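Local coordinates for hypothetical protein Atu0240 (Agrobacterium tumefaciens str. C58, PDB 2GAX), which is of unknown function but belongs to the DUF2000 family of the PTH2 clan, and so probably has a fold like that of peptidyl-tRNA hydrolase 2, at residues A[14-17]-A[18-22]; A[121-124]-A[125-129]. One frame throughout, in Å; residues are numbered along the deposited sequence.

Contact 1. Residues A[14-17]-A[18-22]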
loop_
_atom_site.group_PDB
_atom_site.type_symbol
_atom_site.label_atom_id
_atom_site.label_comp_id
_atom_site.label_asym_id
_atom_site.label_seq_id
_atom_site.Cartn_x
_atom_site.Cartn_y
_atom_site.Cartn_z
ATOM N N LEU A 14 -3.151 7.811 -12.147
ATOM C CA LEU A 14 -2.452 6.655 -12.731
ATOM C C LEU A 14 -3.351 5.898 -13.709
ATOM O O LEU A 14 -4.563 5.812 -13.500
ATOM C CB LEU A 14 -2.025 5.686 -11.633
ATOM C CG LEU A 14 -1.008 6.089 -10.564
ATOM C CD1 LEU A 14 -0.862 4.946 -9.571
ATOM C CD2 LEU A 14 0.359 6.436 -11.148
ATOM N N ALA A 15 -2.757 5.343 -14.762
ATOM C CA ALA A 15 -3.470 4.396 -15.615
ATOM C C ALA A 15 -3.919 3.218 -14.756
ATOM O O ALA A 15 -3.354 2.980 -13.684
ATOM C CB ALA A 15 -2.577 3.920 -16.723
ATOM N N VAL A 16 -4.926 2.486 -15.212
ATOM C CA VAL A 16 -5.437 1.338 -14.458
ATOM C C VAL A 16 -4.360 0.257 -14.283
ATOM O O VAL A 16 -4.187 -0.266 -13.183
ATOM C CB VAL A 16 -6.745 0.766 -15.069
ATOM C CG1 VAL A 16 -7.217 -0.460 -14.307
ATOM C CG2 VAL A 16 -7.851 1.816 -15.039
ATOM N N TRP A 17 -3.602 -0.037 -15.337
ATOM C CA TRP A 17 -2.498 -0.999 -15.192
ATOM C C TRP A 17 -1.468 -0.564 -14.128
ATOM O O TRP A 17 -0.953 -1.402 -13.398
ATOM C CB TRP A 17 -1.836 -1.327 -16.529
ATOM C CG TRP A 17 -0.869 -0.309 -17.031
ATOM C CD1 TRP A 17 -1.134 0.716 -17.908
ATOM C CD2 TRP A 17 0.526 -0.217 -16.718
ATOM N NE1 TRP A 17 0.009 1.439 -18.149
ATOM C CE2 TRP A 17 1.042 0.891 -17.432
ATOM C CE3 TRP A 17 1.392 -0.960 -15.900
ATOM C CZ2 TRP A 17 2.385 1.276 -17.353
ATOM C CZ3 TRP A 17 2.724 -0.569 -15.810
ATOM C CH2 TRP A 17 3.207 0.540 -16.540
ATOM N N GLN A 18 -1.206 0.741 -14.037
ATOM C CA GLN A 18 -0.269 1.292 -13.057
ATOM C C GLN A 18 -0.807 1.127 -11.641
ATOM O O GLN A 18 -0.053 0.766 -10.743
ATOM C CB GLN A 18 0.067 2.762 -13.347
ATOM C CG GLN A 18 0.870 2.983 -14.628
ATOM C CD GLN A 18 1.093 4.456 -14.943
ATOM O OE1 GLN A 18 0.181 5.265 -14.848
ATOM N NE2 GLN A 18 2.311 4.801 -15.318
ATOM N N LYS A 19 -2.106 1.374 -11.458
ATOM C CA LYS A 19 -2.756 1.207 -10.152
ATOM C C LYS A 19 -2.646 -0.243 -9.675
ATOM O O LYS A 19 -2.375 -0.494 -8.494
ATOM C CB LYS A 19 -4.225 1.636 -10.201
ATOM C CG LYS A 19 -4.425 3.144 -10.363
ATOM C CD LYS A 19 -5.906 3.519 -10.247
ATOM C CE LYS A 19 -6.097 5.030 -10.424
ATOM N NZ LYS A 19 -7.542 5.384 -10.526
ATOM N N LEU A 20 -2.836 -1.175 -10.609
ATOM C CA LEU A 20 -2.774 -2.612 -10.315
ATOM C C LEU A 20 -1.339 -3.029 -9.981
ATOM O O LEU A 20 -1.114 -3.681 -8.953
ATOM C CB LEU A 20 -3.358 -3.429 -11.465
ATOM C CG LEU A 20 -4.870 -3.277 -11.750
ATOM C CD1 LEU A 20 -5.264 -3.724 -13.168
ATOM C CD2 LEU A 20 -5.741 -3.968 -10.738
ATOM N N ASN A 21 -0.381 -2.629 -10.827
ATOM C CA ASN A 21 1.054 -2.823 -10.548
ATOM C C ASN A 21 1.452 -2.297 -9.153
ATOM O O ASN A 21 2.036 -3.044 -8.356
ATOM C CB ASN A 21 1.895 -2.178 -11.663
ATOM C CG ASN A 21 3.395 -2.304 -11.438
ATOM O OD1 ASN A 21 3.973 -1.638 -10.568
ATOM N ND2 ASN A 21 4.045 -3.112 -12.259
ATOM N N VAL A 22 1.144 -1.024 -8.866
ATOM C CA VAL A 22 1.493 -0.394 -7.571
ATOM C C VAL A 22 0.841 -1.137 -6.386
ATOM O O VAL A 22 1.483 -1.350 -5.342
ATOM C CB VAL A 22 1.132 1.120 -7.535
ATOM C CG1 VAL A 22 1.337 1.687 -6.132
ATOM C CG2 VAL A 22 2.013 1.906 -8.535
#
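Q18 folds back over the first turn of helix 16-33, and its OE1 accepts from the backbone N of A15, the N-cap residue, at 2.9 Å: the side-chain half of a capping box, whose other half an alanine cannot supply. The bond lies in the carbonyl plane of the amide, on a lone pair, and is moderately bent, with an N-H...O angle of 152°. Three i to i+4 backbone bonds follow, K19 N to A15 O, L20 N to V16 O and N21 N to W17 O; the last is nearly straight.

A CH-pi contact holds the middle of the same glutamine. Q18 CG sits over one face of the W17 six-membered ring, with W17 CE2 3.5 Å away. The indole can fold over its neighbour because CG of W17 stands between the backbone N and the carbonyl carbon (chi1 79°). The glutamine is thus fixed at two points, the indole over its aliphatic part and a backbone N-H at its carbonyl oxygen. The ring and amide planes stand 39° apart, so the two groups do not stack flat.

Apolar contacts occupy other sides of the turn. CG of the extended K19 chain passes 3.7 Å from L14 CB, while its NZ goes on to a salt bridge with D12 and a hydrogen bond with H134. V16 CG1 meets L20 CD1 at 4.0 Å, the two side chains lying side by side and pointing the same way; L14 CD1 makes a looser approach to V22 CG2, at 4.3 Å.

The buried side chains of L14, just ahead of the helix, and V22, within it, pack against V113 of strand 112-120 and the loop residue F90, which Q18 also touches; V22 and K19 meet L10 of strand 4-11.

Contact 2. Residues A[121-124]-A[125-129]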
loop_
_atom_site.group_PDB
_atom_site.type_symbol
_atom_site.label_atom_id
_atom_site.label_comp_id
_atom_site.label_asym_id
_atom_site.label_seq_id
_atom_site.Cartn_x
_atom_site.Cartn_y
_atom_site.Cartn_z
ATOM N N ARG A 121 -6.862 0.642 13.872
ATOM C CA ARG A 121 -7.918 1.172 13.001
ATOM C C ARG A 121 -8.152 2.679 13.091
ATOM O O ARG A 121 -8.276 3.347 12.060
ATOM C CB ARG A 121 -9.221 0.374 13.181
ATOM C CG ARG A 121 -9.755 0.284 14.619
ATOM C CD ARG A 121 -10.944 -0.666 14.700
ATOM N NE ARG A 121 -10.614 -1.969 15.272
ATOM C CZ ARG A 121 -11.165 -2.467 16.378
ATOM N NH1 ARG A 121 -12.089 -1.778 17.034
ATOM N NH2 ARG A 121 -10.798 -3.665 16.823
ATOM N N LYS A 122 -8.189 3.220 14.310
ATOM C CA LYS A 122 -8.468 4.654 14.516
ATOM C C LYS A 122 -7.344 5.545 13.959
ATOM O O LYS A 122 -7.600 6.606 13.370
ATOM C CB LYS A 122 -8.732 4.951 16.001
ATOM C CG LYS A 122 -9.860 4.099 16.626
ATOM C CD LYS A 122 -10.366 4.664 17.965
ATOM C CE LYS A 122 -11.289 5.887 17.766
ATOM N NZ LYS A 122 -12.709 5.524 17.411
ATOM N N ILE A 123 -6.108 5.079 14.133
ATOM C CA ILE A 123 -4.916 5.725 13.597
ATOM C C ILE A 123 -4.950 5.788 12.060
ATOM O O ILE A 123 -4.683 6.844 11.482
ATOM C CB ILE A 123 -3.615 5.028 14.121
ATOM C CG1 ILE A 123 -3.332 5.474 15.562
ATOM C CG2 ILE A 123 -2.409 5.363 13.247
ATOM C CD1 ILE A 123 -2.421 4.543 16.361
ATOM N N VAL A 124 -5.285 4.662 11.416
ATOM C CA VAL A 124 -5.385 4.603 9.949
ATOM C C VAL A 124 -6.350 5.650 9.386
ATOM O O VAL A 124 -6.033 6.326 8.407
ATOM C CB VAL A 124 -5.774 3.188 9.447
ATOM C CG1 VAL A 124 -6.030 3.191 7.943
ATOM C CG2 VAL A 124 -4.678 2.188 9.792
ATOM N N ASP A 125 -7.522 5.779 10.007
ATOM C CA ASP A 125 -8.526 6.767 9.587
ATOM C C ASP A 125 -8.036 8.223 9.693
ATOM O O ASP A 125 -8.366 9.059 8.846
ATOM C CB ASP A 125 -9.816 6.579 10.392
ATOM C CG ASP A 125 -10.479 5.242 10.129
ATOM O OD1 ASP A 125 -10.515 4.802 8.954
ATOM O OD2 ASP A 125 -10.971 4.632 11.102
ATOM N N LYS A 126 -7.259 8.518 10.735
ATOM C CA LYS A 126 -6.591 9.821 10.876
ATOM C C LYS A 126 -5.529 10.054 9.791
ATOM O O LYS A 126 -5.414 11.149 9.242
ATOM C CB LYS A 126 -5.949 9.948 12.263
ATOM C CG LYS A 126 -6.962 10.116 13.399
ATOM C CD LYS A 126 -6.291 10.225 14.770
ATOM C CE LYS A 126 -7.262 10.786 15.809
ATOM N NZ LYS A 126 -7.790 12.139 15.423
ATOM N N ILE A 127 -4.751 9.017 9.496
ATOM C CA ILE A 127 -3.682 9.125 8.517
ATOM C C ILE A 127 -4.257 9.388 7.125
ATOM O O ILE A 127 -3.790 10.279 6.414
ATOM C CB ILE A 127 -2.781 7.866 8.543
ATOM C CG1 ILE A 127 -1.841 7.927 9.745
ATOM C CG2 ILE A 127 -1.991 7.720 7.244
ATOM C CD1 ILE A 127 -1.203 6.598 10.106
ATOM N N THR A 128 -5.303 8.640 6.775
ATOM C CA THR A 128 -5.861 8.636 5.423
ATOM C C THR A 128 -6.904 9.739 5.177
ATOM O O THR A 128 -7.511 9.787 4.106
ATOM C CB THR A 128 -6.501 7.266 5.082
ATOM O OG1 THR A 128 -7.659 7.063 5.904
ATOM C CG2 THR A 128 -5.505 6.117 5.303
ATOM N N LYS A 129 -7.110 10.620 6.156
ATOM C CA LYS A 129 -8.072 11.728 6.015
ATOM C C LYS A 129 -7.879 12.495 4.710
ATOM O O LYS A 129 -6.762 12.892 4.362
ATOM C CB LYS A 129 -7.971 12.685 7.205
ATOM C CG LYS A 129 -9.103 13.705 7.309
ATOM C CD LYS A 129 -8.814 14.683 8.443
ATOM C CE LYS A 129 -9.787 15.845 8.464
ATOM N NZ LYS A 129 -9.386 16.829 9.506
#
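R121 and D125 open a run of i to i+4 backbone bonds that spans the short helix 121-127: D125 N to R121 O and K126 N to K122 O are long, at 3.3 Å each, whereas I127 N reaches I123 O, and T128 N reaches V124 O, at 2.9 Å. The bonds shorten toward the C-terminal end, where T128 has already left the helix. Its OG1 also lies 3.1 Å from V124 O, but that hydroxyl has another acceptor within reach and its proton is not settled. The T128 methyl CG2 comes 4.0 Å from V124 CG1, the two side chains crossing at an angle.

I123 and I127 stand one turn apart on the helix, and CG2 of the first meets CD1 of the second at 3.6 Å. Chi1 of -78° sets CG1 of I123 anti to the carbonyl carbon and leaves the touching branch, CG2, anti to the backbone N.

Helix 121-127 follows directly on strand 112-120 and covers part of the mixed five-stranded sheet of this alpha/beta fold, before the chain returns as edge strand 132-133. V124 rests on L117 and A119 of strand 112-120 and on K5 and A7 of strand 4-11, while I127 reaches M115 and L117 and touches I71 and S75 of helix 65-77.

On the polar side, D125 OD2 lies 3.1 Å from R121 O, two acceptors with no hydrogen bond between them. D125 OD1 is within a long, weak ion pair with K5. The R121 guanidinium leads away from the helix, where NH2 donates to F2 O.

From the N terminus, strand 4-11 comes first, and contact 1 follows at 14-22, closing the loop-to-helix turn that starts helix 16-33. The chain then runs through the rest of the fold, including strand 58-63 and helix 65-77, before strand 112-120 leads into contact 2 at 121-129, which takes in all of helix 121-127 and the turn that leaves it, ahead of strand 132-133. The two contacts are in series and neither nest nor cross. Contact 1 and contact 2 lie on opposite sides of the chain's centre, their nearest atoms about 14 Å apart. Both pack on strands 4-11 and 112-120, neighbours in the mixed sheet, so the sheet joins them indirectly.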